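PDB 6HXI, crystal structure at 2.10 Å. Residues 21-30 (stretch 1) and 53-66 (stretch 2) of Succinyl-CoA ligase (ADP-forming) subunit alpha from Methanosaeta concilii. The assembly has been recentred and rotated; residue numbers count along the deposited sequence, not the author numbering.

Stretch 1 21-30: QTNAIQRMLD
Stretch 2 53-66: IHKAFWGTKEIILP

Stretch 1 is Gln21, at the N-cap position, followed by a regular helix from Thr22 to Asp30 (phi/psi near -62/-43). Stretch 2 is a hairpin: strands 53-58 and 61-66 pair through His54-Leu65, Ala56-Ile63 and Trp58-Lys61, closed by a type II' turn from Trp58 to Lys61 in which Gly59, at 79/-104, takes the positive phi that glycine favours. The helix runs 28° from parallel to strand 53-58, the axes 8.0 Å apart at closest approach, with the CA atoms of Gln26 and Ala56, and of Leu29 and Trp58, each 6.3 Å apart.

The polar clasp is Gln26. With chi1 t, chi2 p and chi3 75°, its amide reads the backbone of one residue: Phe57 N donates to Gln26 OE1 (2.9 Å) and Gln26 NE2 to Phe57 O (3.0 Å), both nearly linear. A primary amide suits this place because it offers donor and acceptor side by side. Gln26 NE2 also makes a weak bond to Asp30 OD1 (3.0 Å). One water donates to Asp30 OD1 (2.7 Å) and weakly to Phe57 O (3.1 Å), and accepts from Gly59 N (2.8 Å).

Leu29 (m, t) is the main apolar plug, its CB directed toward the hairpin. Leu29 CD1 lies 3.4 Å from Ala56 CB and 4.2 Å from Leu65 CD1, while Leu29 CD2 reaches Ile63 CD1 at 4.3 Å. Ala56 has only a methyl to place beneath the helix, which fits the close approach.

One turn earlier, Ile25 (m, t) sets CG2 4.0 Å from Leu65 CD1 and CD1 over one face of the buried His54 ring (chi1 t, chi2 71°). Thr22 CG2 packs 3.8 Å from His54 CE1, and a water joins His54 NE2 (2.8 Å) to Thr22 O (2.7 Å), giving the imidazole a polar partner. Together the stretches bury 440 Å².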

# COMPACT_ATOMS: atom_id res chain seq x y z
N GLN B 21 13.45 31.33 15.70
CA GLN B 21 13.22 32.54 14.92
C GLN B 21 14.07 32.49 13.67
O GLN B 21 15.15 33.06 13.64
CB GLN B 21 13.51 33.80 15.78
CG GLN B 21 12.54 33.98 16.95
CD GLN B 21 11.15 34.42 16.55
OE1 GLN B 21 10.97 35.25 15.66
NE2 GLN B 21 10.12 33.85 17.19
N THR B 22 13.59 31.77 12.68
CA THR B 22 14.31 31.49 11.43
C THR B 22 14.75 32.76 10.68
O THR B 22 15.87 32.80 10.16
CB THR B 22 13.51 30.54 10.53
OG1 THR B 22 12.35 31.23 10.05
CG2 THR B 22 13.08 29.26 11.25
N ASN B 23 13.90 33.79 10.62
CA ASN B 23 14.27 35.05 9.94
C ASN B 23 15.40 35.79 10.67
O ASN B 23 16.33 36.27 10.03
CB ASN B 23 13.04 35.95 9.74
CG ASN B 23 13.14 36.87 8.55
OD1 ASN B 23 14.07 36.80 7.73
ND2 ASN B 23 12.15 37.73 8.41
N ALA B 24 15.31 35.86 12.02
CA ALA B 24 16.31 36.48 12.88
C ALA B 24 17.63 35.71 12.75
O ALA B 24 18.69 36.33 12.60
CB ALA B 24 15.82 36.45 14.33
N ILE B 25 17.57 34.36 12.76
CA ILE B 25 18.74 33.50 12.56
C ILE B 25 19.39 33.87 11.22
O ILE B 25 20.60 34.15 11.20
CB ILE B 25 18.39 32.00 12.66
CG1 ILE B 25 18.06 31.60 14.11
CG2 ILE B 25 19.53 31.13 12.12
CD1 ILE B 25 17.07 30.36 14.23
N GLN B 26 18.59 33.89 10.13
CA GLN B 26 19.09 34.25 8.80
C GLN B 26 19.72 35.66 8.75
O GLN B 26 20.75 35.83 8.10
CB GLN B 26 18.01 34.07 7.70
CG GLN B 26 18.60 34.17 6.27
CD GLN B 26 19.68 33.13 6.03
OE1 GLN B 26 19.40 31.94 5.84
NE2 GLN B 26 20.94 33.53 6.09
N ARG B 27 19.12 36.64 9.45
CA ARG B 27 19.62 38.02 9.50
C ARG B 27 21.00 38.06 10.12
O ARG B 27 21.90 38.72 9.57
CB ARG B 27 18.64 38.93 10.27
CG ARG B 27 17.37 39.21 9.49
CD ARG B 27 16.68 40.44 9.94
NE ARG B 27 15.67 40.84 8.96
CZ ARG B 27 14.37 40.64 9.12
NH1 ARG B 27 13.52 41.03 8.19
NH2 ARG B 27 13.91 40.03 10.20
N MET B 28 21.20 37.33 11.24
CA MET B 28 22.50 37.27 11.91
C MET B 28 23.57 36.69 10.97
O MET B 28 24.62 37.31 10.77
CB MET B 28 22.41 36.49 13.23
CG MET B 28 21.71 37.26 14.31
SD MET B 28 21.50 36.35 15.86
CE MET B 28 23.17 36.34 16.47
N LEU B 29 23.27 35.55 10.32
CA LEU B 29 24.18 34.89 9.40
C LEU B 29 24.52 35.77 8.20
O LEU B 29 25.68 35.80 7.77
CB LEU B 29 23.61 33.54 8.93
CG LEU B 29 23.48 32.49 10.01
CD1 LEU B 29 22.64 31.31 9.52
CD2 LEU B 29 24.84 32.02 10.48
N ASP B 30 23.51 36.50 7.68
CA ASP B 30 23.69 37.38 6.54
C ASP B 30 24.68 38.51 6.87
O ASP B 30 25.50 38.87 6.03
CB ASP B 30 22.32 37.94 6.08
CG ASP B 30 21.52 37.03 5.17
OD1 ASP B 30 22.04 35.96 4.79
OD2 ASP B 30 20.40 37.42 4.79
N ILE B 53 18.41 19.74 13.78
CA ILE B 53 19.18 20.61 12.91
C ILE B 53 18.34 21.69 12.31
O ILE B 53 17.11 21.54 12.17
CB ILE B 53 19.94 19.83 11.80
CG1 ILE B 53 18.99 19.01 10.89
CG2 ILE B 53 21.08 19.00 12.36
CD1 ILE B 53 19.66 18.53 9.53
N HIS B 54 19.00 22.79 11.94
CA HIS B 54 18.38 23.89 11.24
C HIS B 54 19.28 24.27 10.08
O HIS B 54 20.48 24.43 10.24
CB HIS B 54 18.15 25.07 12.18
CG HIS B 54 17.71 26.33 11.47
ND1 HIS B 54 16.44 26.45 10.92
CD2 HIS B 54 18.39 27.48 11.23
CE1 HIS B 54 16.39 27.65 10.38
NE2 HIS B 54 17.54 28.31 10.54
N LYS B 55 18.71 24.39 8.90
CA LYS B 55 19.46 24.77 7.70
C LYS B 55 19.20 26.24 7.37
O LYS B 55 18.07 26.69 7.35
CB LYS B 55 19.07 23.84 6.54
CG LYS B 55 19.81 24.12 5.23
CD LYS B 55 19.67 22.97 4.21
CE LYS B 55 18.25 22.64 3.84
NZ LYS B 55 17.49 23.83 3.41
N ALA B 56 20.26 26.98 7.10
CA ALA B 56 20.22 28.39 6.74
C ALA B 56 21.29 28.67 5.68
O ALA B 56 22.10 27.78 5.37
CB ALA B 56 20.48 29.25 7.97
N PHE B 57 21.32 29.88 5.15
CA PHE B 57 22.32 30.31 4.18
C PHE B 57 23.52 30.99 4.82
O PHE B 57 23.38 31.74 5.79
CB PHE B 57 21.71 31.34 3.22
CG PHE B 57 20.88 30.81 2.09
CD1 PHE B 57 21.46 30.06 1.07
CD2 PHE B 57 19.51 31.04 2.04
CE1 PHE B 57 20.70 29.60 -0.00
CE2 PHE B 57 18.75 30.58 0.97
CZ PHE B 57 19.35 29.85 -0.04
N TRP B 58 24.68 30.81 4.17
CA TRP B 58 25.95 31.49 4.38
C TRP B 58 26.24 32.05 2.98
O TRP B 58 26.83 31.37 2.15
CB TRP B 58 27.04 30.50 4.83
CG TRP B 58 28.35 31.18 5.11
CD1 TRP B 58 29.46 31.17 4.32
CD2 TRP B 58 28.65 32.04 6.22
NE1 TRP B 58 30.46 31.94 4.90
CE2 TRP B 58 29.98 32.47 6.08
CE3 TRP B 58 27.92 32.45 7.35
CZ2 TRP B 58 30.61 33.30 7.01
CZ3 TRP B 58 28.55 33.25 8.28
CH2 TRP B 58 29.86 33.69 8.10
N GLY B 59 25.68 33.20 2.69
CA GLY B 59 25.75 33.81 1.37
C GLY B 59 24.75 33.12 0.46
O GLY B 59 23.54 33.29 0.63
N THR B 60 25.26 32.25 -0.42
CA THR B 60 24.48 31.43 -1.34
C THR B 60 24.69 29.96 -1.00
O THR B 60 24.11 29.09 -1.64
CB THR B 60 24.94 31.65 -2.81
OG1 THR B 60 26.31 31.31 -2.96
CG2 THR B 60 24.72 33.05 -3.28
N LYS B 61 25.56 29.67 -0.01
CA LYS B 61 25.90 28.32 0.42
C LYS B 61 25.06 27.97 1.65
O LYS B 61 25.00 28.75 2.59
CB LYS B 61 27.42 28.26 0.75
CG LYS B 61 27.94 26.88 1.17
CD LYS B 61 29.37 26.94 1.71
CE LYS B 61 29.43 27.01 3.21
NZ LYS B 61 30.77 27.43 3.72
N GLU B 62 24.44 26.79 1.65
CA GLU B 62 23.63 26.34 2.76
C GLU B 62 24.45 25.65 3.83
O GLU B 62 25.34 24.87 3.52
CB GLU B 62 22.49 25.48 2.27
CG GLU B 62 21.44 26.30 1.56
CD GLU B 62 20.19 25.51 1.23
OE1 GLU B 62 20.31 24.42 0.64
OE2 GLU B 62 19.09 25.97 1.62
N ILE B 63 24.19 25.99 5.10
CA ILE B 63 24.92 25.43 6.24
C ILE B 63 23.97 24.81 7.26
O ILE B 63 22.78 25.11 7.23
CB ILE B 63 25.91 26.46 6.90
CG1 ILE B 63 25.18 27.68 7.52
CG2 ILE B 63 27.02 26.89 5.93
CD1 ILE B 63 25.89 28.30 8.70
N ILE B 64 24.49 23.98 8.16
CA ILE B 64 23.68 23.32 9.18
C ILE B 64 24.01 23.88 10.56
O ILE B 64 25.17 23.90 10.95
CB ILE B 64 23.80 21.76 9.11
CG1 ILE B 64 23.34 21.16 7.75
CG2 ILE B 64 23.11 21.03 10.27
CD1 ILE B 64 22.06 21.66 7.14
N LEU B 65 23.00 24.27 11.31
CA LEU B 65 23.19 24.69 12.70
C LEU B 65 22.56 23.65 13.61
O LEU B 65 21.44 23.21 13.33
CB LEU B 65 22.59 26.07 12.99
CG LEU B 65 23.24 27.25 12.25
CD1 LEU B 65 22.55 28.53 12.61
CD2 LEU B 65 24.75 27.32 12.51
N PRO B 66 23.26 23.26 14.70
CA PRO B 66 22.66 22.32 15.66
C PRO B 66 21.57 23.00 16.49
O PRO B 66 21.58 24.22 16.65
CB PRO B 66 23.84 21.86 16.51
CG PRO B 66 24.83 22.97 16.40
CD PRO B 66 24.60 23.71 15.13
O HOH W 1 17.30 30.72 9.12
O HOH W 2 24.29 34.50 4.69